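Local coordinates for protein tRNA (guanine-N(1)-)-methyltransferase (Corynebacterium diphtheriae, PDB 7KFF) that probably methylates N1 of guanine 37 in transfer RNA as an S-adenosyl-methionine-dependent enzyme of the knotted SPOUT class, working as a dimer, at residues 36-46 and 207-218; 73-82 and 165-176. All coordinates share one frame; numbering follows the deposited sequence.

Both contacts belong to the knotted SPOUT domain, their centres about 30 Å apart and their nearest atoms about 10 Å apart, so they do not touch. Along the chain, contact 2 lies wholly between the two segments of contact 1. Contact 1 packs helix 35-42 against the end of helix 200-211 and the turns after it; contact 2 joins residues 73-82 to the turn that follows the central strand 161-165. Contact 2 borders S-adenosyl-L-homocysteine directly, through Gly167, Tyr169, Glu170 and Gly171. In contact 1 the side chain of Glu208 lies about 6 Å from a bound S-adenosyl-L-homocysteine. Both contacts also meet the second subunit, which completes the cofactor site.

Contact 1: 36-46 and 207-218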
loop_
_atom_site.group_PDB
_atom_site.type_symbol
_atom_site.label_atom_id
_atom_site.label_comp_id
_atom_site.label_asym_id
_atom_site.label_seq_id
_atom_site.Cartn_x
_atom_site.Cartn_y
_atom_site.Cartn_z
ATOM N N LEU A 36 16.489 -3.718 1.788
ATOM C CA LEU A 36 16.666 -4.168 3.164
ATOM C C LEU A 36 16.224 -5.616 3.361
ATOM O O LEU A 36 16.830 -6.347 4.150
ATOM C CB LEU A 36 15.919 -3.234 4.105
ATOM C CG LEU A 36 16.310 -3.308 5.567
ATOM C CD1 LEU A 36 17.783 -2.850 5.689
ATOM C CD2 LEU A 36 15.404 -2.463 6.431
ATOM N N LEU A 37 15.163 -6.056 2.673
ATOM C CA LEU A 37 14.760 -7.454 2.813
ATOM C C LEU A 37 15.815 -8.394 2.244
ATOM O O LEU A 37 16.047 -9.473 2.794
ATOM C CB LEU A 37 13.380 -7.714 2.208
ATOM C CG LEU A 37 12.212 -7.508 3.186
ATOM C CD1 LEU A 37 12.112 -6.110 3.693
ATOM C CD2 LEU A 37 10.910 -7.946 2.524
ATOM N N GLY A 38 16.486 -7.999 1.164
ATOM C CA GLY A 38 17.606 -8.796 0.683
ATOM C C GLY A 38 18.712 -8.913 1.721
ATOM O O GLY A 38 19.286 -9.994 1.919
ATOM N N LYS A 39 18.967 -7.816 2.451
ATOM C CA LYS A 39 19.950 -7.838 3.529
ATOM C C LYS A 39 19.487 -8.753 4.650
ATOM O O LYS A 39 20.289 -9.475 5.252
ATOM C CB LYS A 39 20.133 -6.434 4.105
ATOM C CG LYS A 39 21.114 -5.502 3.428
ATOM C CD LYS A 39 21.202 -5.713 1.950
ATOM C CE LYS A 39 22.370 -6.622 1.627
ATOM N NZ LYS A 39 22.166 -7.396 0.365
ATOM N N ALA A 40 18.180 -8.740 4.939
ATOM C CA ALA A 40 17.636 -9.609 5.977
ATOM C C ALA A 40 17.860 -11.073 5.637
ATOM O O ALA A 40 18.178 -11.877 6.520
ATOM C CB ALA A 40 16.147 -9.332 6.163
ATOM N N ILE A 41 17.663 -11.444 4.373
ATOM C CA ILE A 41 17.968 -12.802 3.939
ATOM C C ILE A 41 19.429 -13.139 4.212
ATOM O O ILE A 41 19.747 -14.218 4.721
ATOM C CB ILE A 41 17.606 -12.978 2.456
ATOM C CG1 ILE A 41 16.098 -12.852 2.256
ATOM C CG2 ILE A 41 18.115 -14.312 1.923
ATOM C CD1 ILE A 41 15.684 -12.780 0.806
ATOM N N GLU A 42 20.337 -12.212 3.908
ATOM C CA GLU A 42 21.763 -12.460 4.117
ATOM C C GLU A 42 22.167 -12.470 5.587
ATOM O O GLU A 42 23.297 -12.879 5.889
ATOM C CB GLU A 42 22.579 -11.480 3.269
ATOM C CG GLU A 42 22.294 -11.721 1.782
ATOM C CD GLU A 42 23.165 -10.986 0.795
ATOM O OE1 GLU A 42 24.022 -10.166 1.178
ATOM O OE2 GLU A 42 22.975 -11.256 -0.416
ATOM N N LYS A 43 21.281 -12.069 6.496
ATOM C CA LYS A 43 21.482 -12.194 7.933
ATOM C C LYS A 43 20.767 -13.416 8.502
ATOM O O LYS A 43 20.737 -13.589 9.725
ATOM C CB LYS A 43 20.991 -10.936 8.656
ATOM C CG LYS A 43 21.779 -9.679 8.318
ATOM C CD LYS A 43 21.162 -8.435 8.969
ATOM C CE LYS A 43 21.779 -7.149 8.422
ATOM N NZ LYS A 43 20.845 -5.982 8.540
ATOM N N ASP A 44 20.206 -14.274 7.645
ATOM C CA ASP A 44 19.424 -15.431 8.080
ATOM C C ASP A 44 18.219 -15.034 8.935
ATOM O O ASP A 44 17.775 -15.801 9.791
ATOM C CB ASP A 44 20.271 -16.468 8.827
ATOM C CG ASP A 44 20.960 -17.461 7.908
ATOM O OD1 ASP A 44 20.466 -17.721 6.779
ATOM O OD2 ASP A 44 21.983 -18.010 8.343
ATOM N N LEU A 45 17.659 -13.848 8.705
ATOM C CA LEU A 45 16.474 -13.385 9.419
ATOM C C LEU A 45 15.201 -13.593 8.616
ATOM O O LEU A 45 14.105 -13.472 9.170
ATOM C CB LEU A 45 16.634 -11.895 9.761
ATOM C CG LEU A 45 17.814 -11.554 10.679
ATOM C CD1 LEU A 45 17.972 -10.050 10.796
ATOM C CD2 LEU A 45 17.587 -12.181 12.039
ATOM N N LEU A 46 15.337 -13.922 7.335
ATOM C CA LEU A 46 14.200 -14.027 6.434
ATOM C C LEU A 46 14.493 -15.127 5.429
ATOM O O LEU A 46 15.625 -15.257 4.969
ATOM C CB LEU A 46 13.982 -12.697 5.715
ATOM C CG LEU A 46 12.798 -12.611 4.757
ATOM C CD1 LEU A 46 11.482 -12.763 5.497
ATOM C CD2 LEU A 46 12.822 -11.321 3.970
ATOM N N ALA A 207 5.092 -7.081 3.644
ATOM C CA ALA A 207 6.412 -7.609 3.955
ATOM C C ALA A 207 7.348 -6.524 4.468
ATOM O O ALA A 207 8.085 -6.752 5.434
ATOM C CB ALA A 207 6.990 -8.336 2.748
ATOM N N GLU A 208 7.351 -5.352 3.832
ATOM C CA GLU A 208 8.212 -4.280 4.328
ATOM C C GLU A 208 7.854 -3.917 5.763
ATOM O O GLU A 208 8.735 -3.778 6.621
ATOM C CB GLU A 208 8.109 -3.031 3.448
ATOM C CG GLU A 208 8.844 -3.104 2.145
ATOM C CD GLU A 208 9.366 -1.766 1.644
ATOM O OE1 GLU A 208 9.092 -0.696 2.257
ATOM O OE2 GLU A 208 10.057 -1.799 0.611
ATOM N N ALA A 209 6.564 -3.719 6.031
ATOM C CA ALA A 209 6.125 -3.243 7.335
ATOM C C ALA A 209 6.363 -4.269 8.429
ATOM O O ALA A 209 6.643 -3.903 9.575
ATOM C CB ALA A 209 4.660 -2.847 7.276
ATOM N N VAL A 210 6.254 -5.553 8.099
ATOM C CA VAL A 210 6.472 -6.625 9.067
ATOM C C VAL A 210 7.956 -6.896 9.271
ATOM O O VAL A 210 8.430 -6.965 10.409
ATOM C CB VAL A 210 5.732 -7.894 8.601
ATOM C CG1 VAL A 210 6.095 -9.098 9.454
ATOM C CG2 VAL A 210 4.220 -7.643 8.627
ATOM N N VAL A 211 8.702 -7.094 8.182
ATOM C CA VAL A 211 10.089 -7.534 8.325
ATOM C C VAL A 211 10.944 -6.458 8.972
ATOM O O VAL A 211 11.903 -6.777 9.683
ATOM C CB VAL A 211 10.636 -8.022 6.967
ATOM C CG1 VAL A 211 12.131 -8.301 7.054
ATOM C CG2 VAL A 211 9.861 -9.267 6.486
ATOM N N ARG A 212 10.629 -5.186 8.753
ATOM C CA ARG A 212 11.431 -4.145 9.386
ATOM C C ARG A 212 11.319 -4.157 10.908
ATOM O O ARG A 212 12.132 -3.503 11.571
ATOM C CB ARG A 212 11.096 -2.763 8.853
ATOM C CG ARG A 212 9.751 -2.248 9.262
ATOM C CD ARG A 212 9.447 -0.866 8.676
ATOM N NE ARG A 212 10.177 0.254 9.270
ATOM C CZ ARG A 212 9.842 0.870 10.402
ATOM N NH1 ARG A 212 8.817 0.467 11.120
ATOM N NH2 ARG A 212 10.549 1.901 10.814
ATOM N N LEU A 213 10.357 -4.872 11.471
ATOM C CA LEU A 213 10.203 -5.004 12.914
ATOM C C LEU A 213 10.937 -6.213 13.483
ATOM O O LEU A 213 10.903 -6.427 14.704
ATOM C CB LEU A 213 8.723 -5.049 13.280
ATOM C CG LEU A 213 7.933 -3.838 12.845
ATOM C CD1 LEU A 213 6.465 -4.021 13.161
ATOM C CD2 LEU A 213 8.467 -2.535 13.448
ATOM N N ILE A 214 11.602 -6.998 12.642
ATOM C CA ILE A 214 12.425 -8.107 13.131
ATOM C C ILE A 214 13.759 -7.542 13.602
ATOM O O ILE A 214 14.444 -6.859 12.820
ATOM C CB ILE A 214 12.635 -9.144 12.024
ATOM C CG1 ILE A 214 11.290 -9.733 11.593
ATOM C CG2 ILE A 214 13.605 -10.235 12.482
ATOM C CD1 ILE A 214 11.386 -10.736 10.485
ATOM N N PRO A 215 14.184 -7.826 14.831
ATOM C CA PRO A 215 15.466 -7.286 15.299
ATOM C C PRO A 215 16.614 -7.699 14.385
ATOM O O PRO A 215 16.733 -8.860 13.992
ATOM C CB PRO A 215 15.613 -7.866 16.712
ATOM C CG PRO A 215 14.570 -8.897 16.868
ATOM C CD PRO A 215 13.493 -8.624 15.859
ATOM N N GLY A 216 17.455 -6.723 14.038
ATOM C CA GLY A 216 18.577 -6.921 13.155
ATOM C C GLY A 216 18.368 -6.439 11.731
ATOM O O GLY A 216 19.353 -6.298 10.988
ATOM N N VAL A 217 17.117 -6.198 11.321
ATOM C CA VAL A 217 16.845 -5.878 9.922
ATOM C C VAL A 217 17.150 -4.419 9.611
ATOM O O VAL A 217 17.834 -4.112 8.626
ATOM C CB VAL A 217 15.398 -6.252 9.569
ATOM C CG1 VAL A 217 15.033 -5.715 8.189
ATOM C CG2 VAL A 217 15.235 -7.774 9.626
ATOM N N LEU A 218 16.657 -3.493 10.440
ATOM C CA LEU A 218 16.910 -2.076 10.189
ATOM C C LEU A 218 18.362 -1.696 10.442
ATOM O O LEU A 218 18.866 -0.750 9.826
ATOM C CB LEU A 218 15.982 -1.204 11.034
ATOM C CG LEU A 218 14.564 -1.080 10.474
ATOM C CD1 LEU A 218 13.614 -0.525 11.528
ATOM C CD2 LEU A 218 14.536 -0.199 9.227
HETATM O O HOH W 1 18.434 -6.073 6.665
#
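Leu36 lays its forked end against Val217, its CD2 3.7 Å from Val217 CG1, and the same methyl meets CD2 of Leu218, the side chains at about a right angle. With CG anti to the backbone N (chi1 -163°), Leu36 also brings CD1 to 3.2 Å from Val217 O, a tight approach of a methyl to a carbonyl oxygen. One turn on, Ala40 is small enough to let the backbones close to 5.5 Å between its CA and that of Val217; its CB touches Val217 CG2, as does Leu45 CD1. Leu37 sets CG 3.9 Å from Val211 CG1 and sends CD2 to Ala207 CB, while Leu46 CD1 reaches Val211 CG2. Together they pack helix 35-42 and the start of strand 46-52 against the end of helix 200-211 and the turns after it, beside sheet strand 17-23, where Leu19 touches both Leu46 and Ala207. A Schellman motif with Asp44 at C-prime ends the first helix, so that Leu45 can lie over the type II turn Ile214-Val217. Gly216, at phi 102°, has no CB to press on the carbonyl O of Pro215 or on Leu45 CD1. The extended Lys43 chain carries NZ to Gly216 O, a 2.9 Å hydrogen bond in the carbonyl plane. A water accepts from Lys43 NZ and donates to Leu36 O and Val217 O, joining the helix's first turn and the lysine past its end to the turn.

Contact 2: 73-82 and 165-176; sequences PGMVMKPTVW and ACGRYEGIDQRV. With SAH (S-adenosyl-L-homocysteine), chain C.
Three backbone hydrogen bonds join the segments, around a single beta bridge between Met77 and Ile172: Glu170 N to Met75 O, a nearly straight Met77 N to Gly171 O (2.9 Å, 179° at the hydrogen), and Asp173 N to Met77 O. Met77, a selenomethionine, runs straight through chi2 and bends at chi3, laying SE against the backbone of Cys166 to Arg168, 3.6 Å from Arg168 N. Ile172 CD1 sits over one face of the Trp82 indole, 4.1 Å from the six-membered ring's centroid in a CH-pi contact. The broad ring also reaches Ala165 CB, 3.5 Å from Trp82 CZ3, while Cys166 O lies at the ring edge. Arg168 N and Trp82 NE1 are buried without a hydrogen-bond partner in the model. Strand 161-165 of the knotted SPOUT fold runs out into loop 166-173, where Gly167 and Tyr169-Gly171 line the S-adenosyl-L-homocysteine pocket and a type II' turn spans Arg168-Gly171. Glu170, bent at chi2 (-55°), directs OE2 to the ligand's amino N in a weak 3.4 Å hydrogen bond; its stronger polar partner is NE2 of His224 of the second subunit, hydrogen-bonded to OE1. Asp173 caps its helix: OD1 accepts from both Arg175 N and NE, and OD2 from Arg175 NH2, a side-on grip, and from Thr240 N of the second subunit. The compact Pro79 ring packs CG 3.5 Å from Asp173 CG, and its CB touches Val176 CG2.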
loop_
_atom_site.group_PDB
_atom_site.type_symbol
_atom_site.label_atom_id
_atom_site.label_comp_id
_atom_site.label_asym_id
_atom_site.label_seq_id
_atom_site.Cartn_x
_atom_site.Cartn_y
_atom_site.Cartn_z
ATOM N N PRO A 73 -19.369 -9.796 -15.654
ATOM C CA PRO A 73 -18.074 -9.825 -16.324
ATOM C C PRO A 73 -16.969 -10.195 -15.347
ATOM O O PRO A 73 -17.159 -10.314 -14.132
ATOM C CB PRO A 73 -17.905 -8.382 -16.802
ATOM C CG PRO A 73 -18.570 -7.583 -15.717
ATOM C CD PRO A 73 -19.720 -8.440 -15.194
ATOM N N GLY A 74 -15.801 -10.378 -15.908
ATOM C CA GLY A 74 -14.647 -10.669 -15.107
ATOM C C GLY A 74 -14.426 -12.152 -14.962
ATOM O O GLY A 74 -15.172 -12.998 -15.467
HETATM N N MSE A 75 -13.378 -12.462 -14.232
HETATM C CA MSE A 75 -12.989 -13.839 -13.971
HETATM C C MSE A 75 -12.677 -13.984 -12.505
HETATM O O MSE A 75 -12.237 -13.028 -11.875
HETATM C CB MSE A 75 -11.764 -14.184 -14.818
HETATM C CG MSE A 75 -12.035 -14.075 -16.317
HETATM SE SE MSE A 75 -13.415 -15.278 -16.999
HETATM C CE MSE A 75 -12.237 -16.853 -17.303
ATOM N N VAL A 76 -12.892 -15.178 -11.983
ATOM C CA VAL A 76 -12.653 -15.523 -10.587
ATOM C C VAL A 76 -11.659 -16.666 -10.557
ATOM O O VAL A 76 -11.756 -17.599 -11.354
ATOM C CB VAL A 76 -13.978 -15.950 -9.918
ATOM C CG1 VAL A 76 -13.761 -16.416 -8.505
ATOM C CG2 VAL A 76 -14.982 -14.810 -9.970
HETATM N N MSE A 77 -10.703 -16.602 -9.644
HETATM C CA MSE A 77 -9.730 -17.680 -9.577
HETATM C C MSE A 77 -10.276 -18.961 -8.961
HETATM O O MSE A 77 -11.083 -18.922 -8.024
HETATM C CB MSE A 77 -8.484 -17.266 -8.832
HETATM C CG MSE A 77 -7.781 -16.038 -9.408
HETATM SE SE MSE A 77 -6.163 -15.446 -8.593
HETATM C CE MSE A 77 -4.864 -15.689 -9.991
ATOM N N LYS A 78 -9.789 -20.092 -9.499
ATOM C CA LYS A 78 -10.447 -21.382 -9.341
ATOM C C LYS A 78 -10.089 -22.060 -8.026
ATOM O O LYS A 78 -8.899 -22.188 -7.706
ATOM C CB LYS A 78 -9.976 -22.318 -10.466
ATOM C CG LYS A 78 -10.488 -21.999 -11.851
ATOM C CD LYS A 78 -9.910 -22.997 -12.873
ATOM C CE LYS A 78 -10.753 -23.137 -14.114
ATOM N NZ LYS A 78 -10.111 -24.022 -15.139
ATOM N N PRO A 79 -11.075 -22.568 -7.282
ATOM C CA PRO A 79 -10.754 -23.352 -6.076
ATOM C C PRO A 79 -9.975 -24.614 -6.355
ATOM O O PRO A 79 -9.160 -25.016 -5.516
ATOM C CB PRO A 79 -12.124 -23.681 -5.460
ATOM C CG PRO A 79 -13.094 -22.901 -6.154
ATOM C CD PRO A 79 -12.520 -22.361 -7.441
ATOM N N THR A 80 -10.208 -25.272 -7.493
ATOM C CA THR A 80 -9.526 -26.534 -7.770
ATOM C C THR A 80 -8.033 -26.355 -8.043
ATOM O O THR A 80 -7.291 -27.347 -8.054
ATOM C CB THR A 80 -10.186 -27.266 -8.939
ATOM O OG1 THR A 80 -10.184 -26.392 -10.077
ATOM C CG2 THR A 80 -11.631 -27.692 -8.591
ATOM N N VAL A 81 -7.582 -25.121 -8.240
ATOM C CA VAL A 81 -6.158 -24.784 -8.318
ATOM C C VAL A 81 -5.647 -24.247 -6.988
ATOM O O VAL A 81 -4.631 -24.715 -6.471
ATOM C CB VAL A 81 -5.921 -23.792 -9.476
ATOM C CG1 VAL A 81 -4.442 -23.422 -9.567
ATOM C CG2 VAL A 81 -6.418 -24.388 -10.794
ATOM N N TRP A 82 -6.384 -23.301 -6.391
ATOM C CA TRP A 82 -5.946 -22.683 -5.146
ATOM C C TRP A 82 -5.889 -23.654 -3.968
ATOM O O TRP A 82 -4.998 -23.541 -3.119
ATOM C CB TRP A 82 -6.841 -21.496 -4.790
ATOM C CG TRP A 82 -6.322 -20.245 -5.362
ATOM C CD1 TRP A 82 -6.828 -19.529 -6.420
ATOM C CD2 TRP A 82 -5.162 -19.542 -4.916
ATOM N NE1 TRP A 82 -6.048 -18.412 -6.643
ATOM C CE2 TRP A 82 -5.011 -18.407 -5.746
ATOM C CE3 TRP A 82 -4.233 -19.763 -3.900
ATOM C CZ2 TRP A 82 -3.964 -17.515 -5.589
ATOM C CZ3 TRP A 82 -3.201 -18.868 -3.746
ATOM C CH2 TRP A 82 -3.063 -17.772 -4.603
ATOM N N ALA A 165 -1.713 -15.424 -0.429
ATOM C CA ALA A 165 -2.470 -15.848 -1.606
ATOM C C ALA A 165 -2.810 -14.606 -2.418
ATOM O O ALA A 165 -3.641 -13.804 -1.997
ATOM C CB ALA A 165 -3.741 -16.590 -1.198
ATOM N N CYS A 166 -2.165 -14.437 -3.574
ATOM C CA CYS A 166 -2.305 -13.224 -4.374
ATOM C C CYS A 166 -3.426 -13.327 -5.393
ATOM O O CYS A 166 -3.349 -14.123 -6.329
ATOM C CB CYS A 166 -1.019 -12.885 -5.115
ATOM S SG CYS A 166 0.397 -12.636 -4.047
ATOM N N GLY A 167 -4.446 -12.477 -5.249
ATOM C CA GLY A 167 -5.522 -12.451 -6.208
ATOM C C GLY A 167 -5.235 -11.564 -7.408
ATOM O O GLY A 167 -4.409 -10.646 -7.355
ATOM N N ARG A 168 -5.939 -11.866 -8.487
ATOM C CA ARG A 168 -6.013 -11.072 -9.699
ATOM C C ARG A 168 -7.472 -11.139 -10.157
ATOM O O ARG A 168 -8.259 -11.945 -9.642
ATOM C CB ARG A 168 -5.092 -11.670 -10.774
ATOM C CG ARG A 168 -3.601 -11.486 -10.502
ATOM C CD ARG A 168 -3.085 -10.210 -11.095
ATOM N NE ARG A 168 -1.845 -9.734 -10.497
ATOM C CZ ARG A 168 -1.180 -8.667 -10.925
ATOM N NH1 ARG A 168 -1.549 -8.031 -12.025
ATOM N NH2 ARG A 168 -0.131 -8.229 -10.261
ATOM N N TYR A 169 -7.824 -10.290 -11.126
ATOM C CA TYR A 169 -9.144 -10.331 -11.752
ATOM C C TYR A 169 -10.178 -9.935 -10.696
ATOM O O TYR A 169 -10.023 -8.904 -10.040
ATOM C CB TYR A 169 -9.371 -11.681 -12.432
ATOM C CG TYR A 169 -8.152 -12.127 -13.216
ATOM C CD1 TYR A 169 -7.464 -11.249 -14.063
ATOM C CD2 TYR A 169 -7.663 -13.414 -13.072
ATOM C CE1 TYR A 169 -6.335 -11.668 -14.766
ATOM C CE2 TYR A 169 -6.558 -13.847 -13.782
ATOM C CZ TYR A 169 -5.891 -12.966 -14.615
ATOM O OH TYR A 169 -4.782 -13.377 -15.305
ATOM N N GLU A 170 -11.253 -10.711 -10.544
ATOM C CA GLU A 170 -12.245 -10.384 -9.520
ATOM C C GLU A 170 -11.837 -10.874 -8.140
ATOM O O GLU A 170 -12.492 -10.545 -7.144
ATOM C CB GLU A 170 -13.593 -10.999 -9.883
ATOM C CG GLU A 170 -14.178 -10.461 -11.178
ATOM C CD GLU A 170 -14.305 -8.952 -11.173
ATOM O OE1 GLU A 170 -13.660 -8.297 -12.023
ATOM O OE2 GLU A 170 -15.053 -8.426 -10.318
ATOM N N GLY A 171 -10.762 -11.650 -8.066
ATOM C CA GLY A 171 -10.303 -12.210 -6.817
ATOM C C GLY A 171 -10.393 -13.717 -6.804
ATOM O O GLY A 171 -10.523 -14.365 -7.849
ATOM N N ILE A 172 -10.354 -14.277 -5.615
ATOM C CA ILE A 172 -10.308 -15.715 -5.400
ATOM C C ILE A 172 -11.674 -16.188 -4.926
ATOM O O ILE A 172 -12.303 -15.554 -4.075
ATOM C CB ILE A 172 -9.218 -16.040 -4.355
ATOM C CG1 ILE A 172 -7.835 -15.557 -4.830
ATOM C CG2 ILE A 172 -9.219 -17.526 -4.042
ATOM C CD1 ILE A 172 -6.770 -15.678 -3.774
ATOM N N ASP A 173 -12.140 -17.310 -5.468
ATOM C CA ASP A 173 -13.396 -17.910 -5.007
ATOM C C ASP A 173 -13.393 -17.975 -3.483
ATOM O O ASP A 173 -12.457 -18.497 -2.869
ATOM C CB ASP A 173 -13.511 -19.324 -5.589
ATOM C CG ASP A 173 -14.821 -20.029 -5.257
ATOM O OD1 ASP A 173 -15.077 -20.319 -4.079
ATOM O OD2 ASP A 173 -15.573 -20.336 -6.208
ATOM N N GLN A 174 -14.457 -17.456 -2.870
ATOM C CA GLN A 174 -14.461 -17.278 -1.419
ATOM C C GLN A 174 -14.351 -18.597 -0.671
ATOM O O GLN A 174 -13.886 -18.627 0.475
ATOM C CB GLN A 174 -15.709 -16.508 -0.993
ATOM C CG GLN A 174 -15.664 -16.035 0.439
ATOM C CD GLN A 174 -14.620 -14.967 0.663
ATOM O OE1 GLN A 174 -14.323 -14.183 -0.236
ATOM N NE2 GLN A 174 -14.060 -14.930 1.869
ATOM N N ARG A 175 -14.793 -19.695 -1.279
ATOM C CA ARG A 175 -14.698 -20.976 -0.589
ATOM C C ARG A 175 -13.254 -21.374 -0.313
ATOM O O ARG A 175 -12.993 -22.114 0.639
ATOM C CB ARG A 175 -15.378 -22.065 -1.395
ATOM C CG ARG A 175 -16.873 -21.834 -1.484
ATOM C CD ARG A 175 -17.509 -22.797 -2.491
ATOM N NE ARG A 175 -17.028 -22.515 -3.838
ATOM C CZ ARG A 175 -17.315 -23.249 -4.904
ATOM N NH1 ARG A 175 -18.092 -24.313 -4.771
ATOM N NH2 ARG A 175 -16.855 -22.881 -6.087
ATOM N N VAL A 176 -12.303 -20.881 -1.115
ATOM C CA VAL A 176 -10.898 -21.154 -0.854
ATOM C C VAL A 176 -10.520 -20.622 0.512
ATOM O O VAL A 176 -9.802 -21.282 1.277
ATOM C CB VAL A 176 -10.018 -20.510 -1.942
ATOM C CG1 VAL A 176 -8.563 -20.595 -1.542
ATOM C CG2 VAL A 176 -10.283 -21.164 -3.293
HETATM N N SAH C . -13.736 -6.307 -8.051
HETATM C CA SAH C . -12.816 -6.264 -6.932
HETATM C CB SAH C . -11.443 -6.000 -7.506
HETATM C CG SAH C . -10.409 -7.080 -7.245
HETATM S SD SAH C . -8.862 -6.262 -7.579
HETATM C C SAH C . -13.123 -5.181 -5.912
HETATM O O SAH C . -13.106 -3.992 -6.225
HETATM O OXT SAH C . -13.367 -5.479 -4.744
HETATM C "C5'" SAH C . -7.868 -7.727 -7.830
HETATM C "C4'" SAH C . -7.024 -8.122 -6.636
HETATM O "O4'" SAH C . -6.091 -7.097 -6.302
HETATM C "C3'" SAH C . -7.760 -8.429 -5.322
HETATM O "O3'" SAH C . -8.365 -9.670 -5.352
HETATM C "C2'" SAH C . -6.612 -8.295 -4.320
HETATM O "O2'" SAH C . -5.784 -9.432 -4.337
HETATM C "C1'" SAH C . -5.842 -7.132 -4.907
HETATM N N9 SAH C . -6.257 -5.833 -4.344
HETATM C C8 SAH C . -6.925 -4.816 -4.988
HETATM N N7 SAH C . -7.046 -3.768 -4.154
HETATM C C5 SAH C . -6.476 -4.116 -2.967
HETATM C C6 SAH C . -6.317 -3.448 -1.761
HETATM N N6 SAH C . -6.771 -2.199 -1.527
HETATM N N1 SAH C . -5.668 -4.099 -0.737
HETATM C C2 SAH C . -5.179 -5.370 -0.918
HETATM N N3 SAH C . -5.318 -6.033 -2.100
HETATM C C4 SAH C . -5.961 -5.404 -3.092
#